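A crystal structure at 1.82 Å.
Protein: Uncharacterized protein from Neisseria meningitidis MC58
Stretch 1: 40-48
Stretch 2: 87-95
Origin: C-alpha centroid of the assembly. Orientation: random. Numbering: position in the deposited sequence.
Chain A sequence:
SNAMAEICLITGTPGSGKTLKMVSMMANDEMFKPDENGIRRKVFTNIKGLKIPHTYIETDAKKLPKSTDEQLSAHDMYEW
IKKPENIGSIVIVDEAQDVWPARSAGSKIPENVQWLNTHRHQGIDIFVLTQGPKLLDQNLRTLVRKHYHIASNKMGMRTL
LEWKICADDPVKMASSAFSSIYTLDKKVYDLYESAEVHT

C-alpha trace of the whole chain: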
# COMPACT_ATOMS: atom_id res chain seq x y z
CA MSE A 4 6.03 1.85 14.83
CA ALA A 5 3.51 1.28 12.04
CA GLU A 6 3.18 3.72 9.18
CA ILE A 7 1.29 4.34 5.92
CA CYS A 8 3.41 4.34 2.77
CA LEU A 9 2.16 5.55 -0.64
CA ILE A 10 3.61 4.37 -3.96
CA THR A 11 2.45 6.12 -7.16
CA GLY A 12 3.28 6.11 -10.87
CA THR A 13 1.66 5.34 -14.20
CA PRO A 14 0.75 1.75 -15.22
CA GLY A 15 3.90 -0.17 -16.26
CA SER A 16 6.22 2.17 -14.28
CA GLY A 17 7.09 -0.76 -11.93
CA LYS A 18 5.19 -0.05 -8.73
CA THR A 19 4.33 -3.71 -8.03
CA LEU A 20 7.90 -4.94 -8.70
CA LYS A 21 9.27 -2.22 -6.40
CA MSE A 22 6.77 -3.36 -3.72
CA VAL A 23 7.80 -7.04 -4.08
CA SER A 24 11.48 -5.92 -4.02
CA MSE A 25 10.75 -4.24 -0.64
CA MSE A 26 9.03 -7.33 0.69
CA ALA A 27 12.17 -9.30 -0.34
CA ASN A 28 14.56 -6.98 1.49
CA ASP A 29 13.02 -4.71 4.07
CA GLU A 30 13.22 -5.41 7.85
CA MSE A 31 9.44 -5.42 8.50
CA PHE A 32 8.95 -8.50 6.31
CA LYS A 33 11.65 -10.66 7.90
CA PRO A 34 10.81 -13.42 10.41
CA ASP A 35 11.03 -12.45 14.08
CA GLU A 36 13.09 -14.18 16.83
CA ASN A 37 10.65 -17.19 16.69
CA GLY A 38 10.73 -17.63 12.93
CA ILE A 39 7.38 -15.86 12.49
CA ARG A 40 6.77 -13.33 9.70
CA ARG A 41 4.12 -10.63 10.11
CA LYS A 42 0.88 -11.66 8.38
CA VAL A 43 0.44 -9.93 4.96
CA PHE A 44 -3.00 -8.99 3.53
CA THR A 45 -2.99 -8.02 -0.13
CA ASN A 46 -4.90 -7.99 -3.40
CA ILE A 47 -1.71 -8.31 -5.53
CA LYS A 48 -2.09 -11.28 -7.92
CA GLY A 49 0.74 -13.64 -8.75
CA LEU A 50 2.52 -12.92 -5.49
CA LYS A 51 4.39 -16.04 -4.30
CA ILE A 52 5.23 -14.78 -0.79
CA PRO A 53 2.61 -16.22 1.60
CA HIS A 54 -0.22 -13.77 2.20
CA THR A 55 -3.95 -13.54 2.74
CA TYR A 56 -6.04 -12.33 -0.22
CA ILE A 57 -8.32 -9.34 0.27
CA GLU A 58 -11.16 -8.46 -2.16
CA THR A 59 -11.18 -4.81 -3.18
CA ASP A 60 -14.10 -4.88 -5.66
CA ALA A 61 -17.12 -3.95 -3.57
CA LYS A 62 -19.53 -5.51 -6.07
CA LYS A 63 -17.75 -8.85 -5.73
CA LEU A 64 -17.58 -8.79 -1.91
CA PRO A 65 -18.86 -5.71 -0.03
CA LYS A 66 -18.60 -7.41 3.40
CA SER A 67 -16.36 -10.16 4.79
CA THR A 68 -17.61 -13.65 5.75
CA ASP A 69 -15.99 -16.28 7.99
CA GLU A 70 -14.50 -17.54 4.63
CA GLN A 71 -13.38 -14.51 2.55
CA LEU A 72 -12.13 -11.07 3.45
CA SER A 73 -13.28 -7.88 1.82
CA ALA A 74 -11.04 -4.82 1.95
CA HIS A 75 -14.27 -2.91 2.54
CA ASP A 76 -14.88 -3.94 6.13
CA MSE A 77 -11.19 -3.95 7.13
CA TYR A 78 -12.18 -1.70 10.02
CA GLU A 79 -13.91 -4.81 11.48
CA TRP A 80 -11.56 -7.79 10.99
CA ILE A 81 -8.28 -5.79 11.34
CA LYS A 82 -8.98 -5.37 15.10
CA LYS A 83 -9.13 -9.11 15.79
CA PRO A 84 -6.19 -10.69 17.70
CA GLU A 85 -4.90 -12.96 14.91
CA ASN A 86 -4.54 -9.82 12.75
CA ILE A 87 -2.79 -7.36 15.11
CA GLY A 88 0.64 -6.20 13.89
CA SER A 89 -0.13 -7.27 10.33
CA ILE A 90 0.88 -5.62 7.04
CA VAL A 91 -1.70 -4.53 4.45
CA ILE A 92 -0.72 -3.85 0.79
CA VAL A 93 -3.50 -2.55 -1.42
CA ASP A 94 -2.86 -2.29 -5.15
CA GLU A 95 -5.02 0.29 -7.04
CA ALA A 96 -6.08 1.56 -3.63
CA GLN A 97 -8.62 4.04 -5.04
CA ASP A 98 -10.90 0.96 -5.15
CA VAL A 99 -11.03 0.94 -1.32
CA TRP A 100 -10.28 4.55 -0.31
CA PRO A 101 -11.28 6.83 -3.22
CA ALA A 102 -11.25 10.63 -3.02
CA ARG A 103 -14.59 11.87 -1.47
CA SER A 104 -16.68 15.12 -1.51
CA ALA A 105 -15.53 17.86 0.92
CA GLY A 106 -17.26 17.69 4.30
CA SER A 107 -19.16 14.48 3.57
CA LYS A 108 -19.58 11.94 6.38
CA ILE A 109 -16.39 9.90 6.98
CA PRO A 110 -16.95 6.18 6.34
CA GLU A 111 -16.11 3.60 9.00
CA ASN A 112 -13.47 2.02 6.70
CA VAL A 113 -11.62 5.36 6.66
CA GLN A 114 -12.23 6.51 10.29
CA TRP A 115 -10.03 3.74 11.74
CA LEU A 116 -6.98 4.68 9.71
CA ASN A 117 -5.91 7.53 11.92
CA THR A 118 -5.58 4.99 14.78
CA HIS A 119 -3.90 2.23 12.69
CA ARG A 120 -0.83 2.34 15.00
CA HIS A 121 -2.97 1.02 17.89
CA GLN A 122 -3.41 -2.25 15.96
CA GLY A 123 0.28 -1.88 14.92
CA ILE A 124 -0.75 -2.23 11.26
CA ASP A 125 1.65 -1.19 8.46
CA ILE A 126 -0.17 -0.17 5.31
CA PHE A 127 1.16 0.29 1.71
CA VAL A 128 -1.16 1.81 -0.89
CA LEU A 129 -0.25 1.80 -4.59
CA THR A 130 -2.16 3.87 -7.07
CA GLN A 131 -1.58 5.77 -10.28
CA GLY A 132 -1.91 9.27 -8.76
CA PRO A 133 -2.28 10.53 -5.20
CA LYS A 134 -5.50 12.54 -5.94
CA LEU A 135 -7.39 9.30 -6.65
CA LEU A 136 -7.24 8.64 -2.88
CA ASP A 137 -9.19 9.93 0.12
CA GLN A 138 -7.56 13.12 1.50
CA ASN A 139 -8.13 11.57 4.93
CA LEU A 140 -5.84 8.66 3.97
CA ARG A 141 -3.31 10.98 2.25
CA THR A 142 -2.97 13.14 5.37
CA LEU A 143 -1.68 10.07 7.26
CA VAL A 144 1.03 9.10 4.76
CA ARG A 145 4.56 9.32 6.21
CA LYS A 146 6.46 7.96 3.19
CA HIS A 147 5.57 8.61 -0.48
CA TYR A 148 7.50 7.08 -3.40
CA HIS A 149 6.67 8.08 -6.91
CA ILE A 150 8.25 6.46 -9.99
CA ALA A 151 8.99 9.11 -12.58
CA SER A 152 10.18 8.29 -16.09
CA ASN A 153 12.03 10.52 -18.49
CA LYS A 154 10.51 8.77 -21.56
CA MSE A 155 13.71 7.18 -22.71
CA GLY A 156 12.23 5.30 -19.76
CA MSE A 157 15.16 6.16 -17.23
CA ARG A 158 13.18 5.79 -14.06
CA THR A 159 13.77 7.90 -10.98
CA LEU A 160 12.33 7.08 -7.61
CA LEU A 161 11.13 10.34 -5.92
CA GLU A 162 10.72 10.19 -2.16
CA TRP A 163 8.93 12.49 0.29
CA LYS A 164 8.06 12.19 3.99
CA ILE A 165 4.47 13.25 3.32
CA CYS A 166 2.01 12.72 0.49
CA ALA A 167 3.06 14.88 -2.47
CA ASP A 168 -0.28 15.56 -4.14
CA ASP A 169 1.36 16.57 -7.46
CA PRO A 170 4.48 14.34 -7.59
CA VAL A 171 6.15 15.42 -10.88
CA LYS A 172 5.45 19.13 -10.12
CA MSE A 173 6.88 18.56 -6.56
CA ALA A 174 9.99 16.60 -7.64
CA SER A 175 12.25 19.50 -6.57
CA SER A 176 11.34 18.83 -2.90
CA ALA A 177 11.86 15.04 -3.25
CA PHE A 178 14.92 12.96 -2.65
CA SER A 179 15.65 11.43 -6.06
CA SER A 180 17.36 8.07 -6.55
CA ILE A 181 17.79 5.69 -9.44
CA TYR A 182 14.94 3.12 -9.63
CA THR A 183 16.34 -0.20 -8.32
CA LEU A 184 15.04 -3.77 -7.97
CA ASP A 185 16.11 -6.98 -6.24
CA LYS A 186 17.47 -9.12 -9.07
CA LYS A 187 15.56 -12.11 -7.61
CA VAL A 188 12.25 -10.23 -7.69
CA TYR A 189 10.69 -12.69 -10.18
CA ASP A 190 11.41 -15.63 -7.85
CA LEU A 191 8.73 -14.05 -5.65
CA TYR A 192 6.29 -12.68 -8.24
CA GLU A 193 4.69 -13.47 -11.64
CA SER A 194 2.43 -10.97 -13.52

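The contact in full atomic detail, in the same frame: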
# COMPACT_ATOMS: atom_id res chain seq x y z
N ARG A 40 6.94 -14.57 10.49
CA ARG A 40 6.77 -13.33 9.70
C ARG A 40 5.45 -12.66 10.02
O ARG A 40 4.45 -13.34 10.32
CB ARG A 40 6.84 -13.60 8.19
CG ARG A 40 8.17 -14.04 7.69
CD ARG A 40 8.05 -14.83 6.39
NE ARG A 40 9.29 -14.86 5.59
CZ ARG A 40 10.37 -15.61 5.86
NH1 ARG A 40 10.41 -16.41 6.93
NH2 ARG A 40 11.42 -15.56 5.06
N ARG A 41 5.40 -11.33 9.93
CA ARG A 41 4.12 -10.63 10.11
C ARG A 41 3.16 -11.06 8.98
O ARG A 41 3.58 -11.23 7.84
CB ARG A 41 4.34 -9.11 10.06
CG ARG A 41 5.19 -8.65 11.23
CD ARG A 41 5.59 -7.19 11.07
NE ARG A 41 4.43 -6.31 11.10
CZ ARG A 41 4.49 -4.99 10.93
NH1 ARG A 41 5.66 -4.40 10.71
NH2 ARG A 41 3.37 -4.26 10.94
N LYS A 42 1.89 -11.27 9.34
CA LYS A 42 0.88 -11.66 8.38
C LYS A 42 0.71 -10.53 7.36
O LYS A 42 0.69 -9.36 7.75
CB LYS A 42 -0.44 -11.91 9.11
CG LYS A 42 -1.56 -12.39 8.23
CD LYS A 42 -2.76 -12.88 9.09
CE LYS A 42 -3.78 -13.61 8.21
NZ LYS A 42 -5.11 -13.90 8.88
N VAL A 43 0.61 -10.88 6.07
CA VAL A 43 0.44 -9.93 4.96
C VAL A 43 -0.96 -10.09 4.32
O VAL A 43 -1.35 -11.19 3.95
CB VAL A 43 1.56 -10.10 3.89
CG1 VAL A 43 1.39 -9.10 2.70
CG2 VAL A 43 2.96 -9.89 4.50
N PHE A 44 -1.72 -9.00 4.24
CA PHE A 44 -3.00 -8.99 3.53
C PHE A 44 -2.77 -8.22 2.25
O PHE A 44 -2.21 -7.12 2.29
CB PHE A 44 -4.09 -8.28 4.35
CG PHE A 44 -4.44 -9.01 5.65
CD1 PHE A 44 -3.86 -8.63 6.86
CD2 PHE A 44 -5.38 -10.03 5.64
CE1 PHE A 44 -4.19 -9.29 8.06
CE2 PHE A 44 -5.71 -10.72 6.83
CZ PHE A 44 -5.11 -10.34 8.03
N THR A 45 -3.16 -8.77 1.11
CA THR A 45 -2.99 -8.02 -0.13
C THR A 45 -3.95 -8.48 -1.19
O THR A 45 -4.53 -9.55 -1.08
CB THR A 45 -1.51 -8.05 -0.63
OG1 THR A 45 -1.33 -7.13 -1.73
CG2 THR A 45 -1.06 -9.46 -1.03
N ASN A 46 -4.13 -7.63 -2.21
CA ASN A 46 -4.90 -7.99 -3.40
C ASN A 46 -3.97 -8.22 -4.61
O ASN A 46 -4.46 -8.43 -5.72
CB ASN A 46 -5.98 -6.92 -3.73
CG ASN A 46 -5.39 -5.55 -4.05
OD1 ASN A 46 -4.37 -5.15 -3.49
ND2 ASN A 46 -6.03 -4.81 -4.97
N ILE A 47 -2.65 -8.14 -4.41
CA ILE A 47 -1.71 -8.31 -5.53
C ILE A 47 -1.74 -9.75 -6.04
O ILE A 47 -1.54 -10.67 -5.26
CB ILE A 47 -0.27 -7.93 -5.16
CG1 ILE A 47 -0.15 -6.39 -4.97
CG2 ILE A 47 0.69 -8.32 -6.28
CD1 ILE A 47 1.11 -6.03 -4.27
N LYS A 48 -1.97 -9.94 -7.34
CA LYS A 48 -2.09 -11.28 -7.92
C LYS A 48 -0.73 -11.76 -8.39
O LYS A 48 0.10 -10.96 -8.83
CB LYS A 48 -3.06 -11.31 -9.11
CG LYS A 48 -4.51 -10.93 -8.80
CD LYS A 48 -5.32 -12.16 -8.41
CE LYS A 48 -6.80 -11.81 -8.14
NZ LYS A 48 -7.63 -13.05 -7.86
N ILE A 87 -3.58 -8.47 14.56
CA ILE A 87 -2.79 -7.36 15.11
C ILE A 87 -1.33 -7.45 14.63
O ILE A 87 -0.80 -8.55 14.45
CB ILE A 87 -2.87 -7.26 16.68
CG1 ILE A 87 -1.90 -8.22 17.37
CG2 ILE A 87 -4.32 -7.42 17.17
CD1 ILE A 87 -2.18 -8.46 18.88
N GLY A 88 -0.73 -6.29 14.37
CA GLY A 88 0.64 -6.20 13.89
C GLY A 88 0.84 -6.70 12.47
O GLY A 88 1.95 -7.06 12.07
N SER A 89 -0.23 -6.72 11.68
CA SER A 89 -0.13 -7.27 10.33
C SER A 89 0.27 -6.16 9.34
O SER A 89 0.36 -4.99 9.72
CB SER A 89 -1.43 -7.99 9.92
OG SER A 89 -2.54 -7.12 9.93
N ILE A 90 0.48 -6.55 8.10
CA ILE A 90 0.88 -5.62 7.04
C ILE A 90 -0.17 -5.67 5.93
O ILE A 90 -0.53 -6.75 5.47
CB ILE A 90 2.29 -6.07 6.49
CG1 ILE A 90 3.37 -6.00 7.58
CG2 ILE A 90 2.69 -5.20 5.24
CD1 ILE A 90 4.76 -6.58 7.18
N VAL A 91 -0.63 -4.50 5.44
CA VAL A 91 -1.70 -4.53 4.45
C VAL A 91 -1.13 -3.84 3.21
O VAL A 91 -0.57 -2.78 3.35
CB VAL A 91 -2.92 -3.74 4.97
CG1 VAL A 91 -3.95 -3.60 3.89
CG2 VAL A 91 -3.56 -4.41 6.24
N ILE A 92 -1.23 -4.47 2.04
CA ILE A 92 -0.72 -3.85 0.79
C ILE A 92 -1.89 -3.84 -0.20
O ILE A 92 -2.41 -4.91 -0.57
CB ILE A 92 0.46 -4.67 0.16
CG1 ILE A 92 1.60 -4.80 1.20
CG2 ILE A 92 0.91 -4.07 -1.19
CD1 ILE A 92 2.67 -5.91 0.86
N VAL A 93 -2.30 -2.64 -0.61
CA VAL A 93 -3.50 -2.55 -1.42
C VAL A 93 -3.06 -1.97 -2.76
O VAL A 93 -2.61 -0.84 -2.84
CB VAL A 93 -4.59 -1.70 -0.72
CG1 VAL A 93 -5.76 -1.47 -1.64
CG2 VAL A 93 -5.10 -2.43 0.58
N ASP A 94 -3.14 -2.78 -3.80
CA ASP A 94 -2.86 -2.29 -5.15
C ASP A 94 -4.13 -1.59 -5.71
O ASP A 94 -5.28 -2.02 -5.44
CB ASP A 94 -2.42 -3.46 -6.03
CG ASP A 94 -1.90 -3.01 -7.38
OD1 ASP A 94 -1.30 -1.92 -7.44
OD2 ASP A 94 -2.10 -3.72 -8.38
N GLU A 95 -3.92 -0.53 -6.47
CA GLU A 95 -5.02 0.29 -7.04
C GLU A 95 -5.98 0.67 -5.90
O GLU A 95 -7.17 0.37 -5.93
CB GLU A 95 -5.75 -0.44 -8.20
CG GLU A 95 -4.88 -0.55 -9.52
CD GLU A 95 -4.39 0.82 -10.12
OE1 GLU A 95 -5.18 1.61 -10.65
OE2 GLU A 95 -3.18 1.12 -10.05

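How does the contact begin at Arg41? Its CA-to-CB bond points toward the second stretch, and the side chain reaches the backbone just ahead of strand 90-93. Arg41 NE donates a hydrogen bond to Gly88 O at 2.8 Å, nearly in the guanidinium plane, while Arg41 NH2 adds a weak one to Ser89 O at 3.3 Å. Ile90 CG1 lies over one face of the guanidinium, 3.7 Å from Arg41 CZ, so the same group meets polar and apolar partners.

What joins the backbones from Lys42 to Phe44? The strands run parallel, and Phe44 offers both its amide and its carbonyl to the neighbouring strand. Ile90 N donates to Lys42 O, Phe44 N to Ile90 O, and Ile92 N to Phe44 O, each at 2.8 Å. Ile90 is thus gripped through both its N and its O, by residues on either side of Val43.

Where do the side chains of this ladder go? Val43 shares a face with Ile90 and Ile92, and Val43 CG1 packs 3.9 Å from Ile92 CD1. Phe44 takes the other face with Val91; Phe44 CD1 lies 4.3 Å from Val91 CG2, and Ser89 OG approaches the ring edge, 3.3 Å from Phe44 CE1.

How is the pairing continued beyond Phe44? Side chains take over the polar contacts. Thr45 OG1 donates to Ile92 O at 2.7 Å and accepts from Ile47 N at 3.2 Å, linking the neighbouring strand to its own stretch. Asn46 then uses its amide as a two-pronged clamp on the Asp94 backbone: Asp94 N donates to Asn46 OD1 at 2.7 Å, and Asn46 ND2 donates to Asp94 O at 2.9 Å. Ile47 closes the contact with apolar packing, its CD1 lying 3.7 Å from Ile92 CG2.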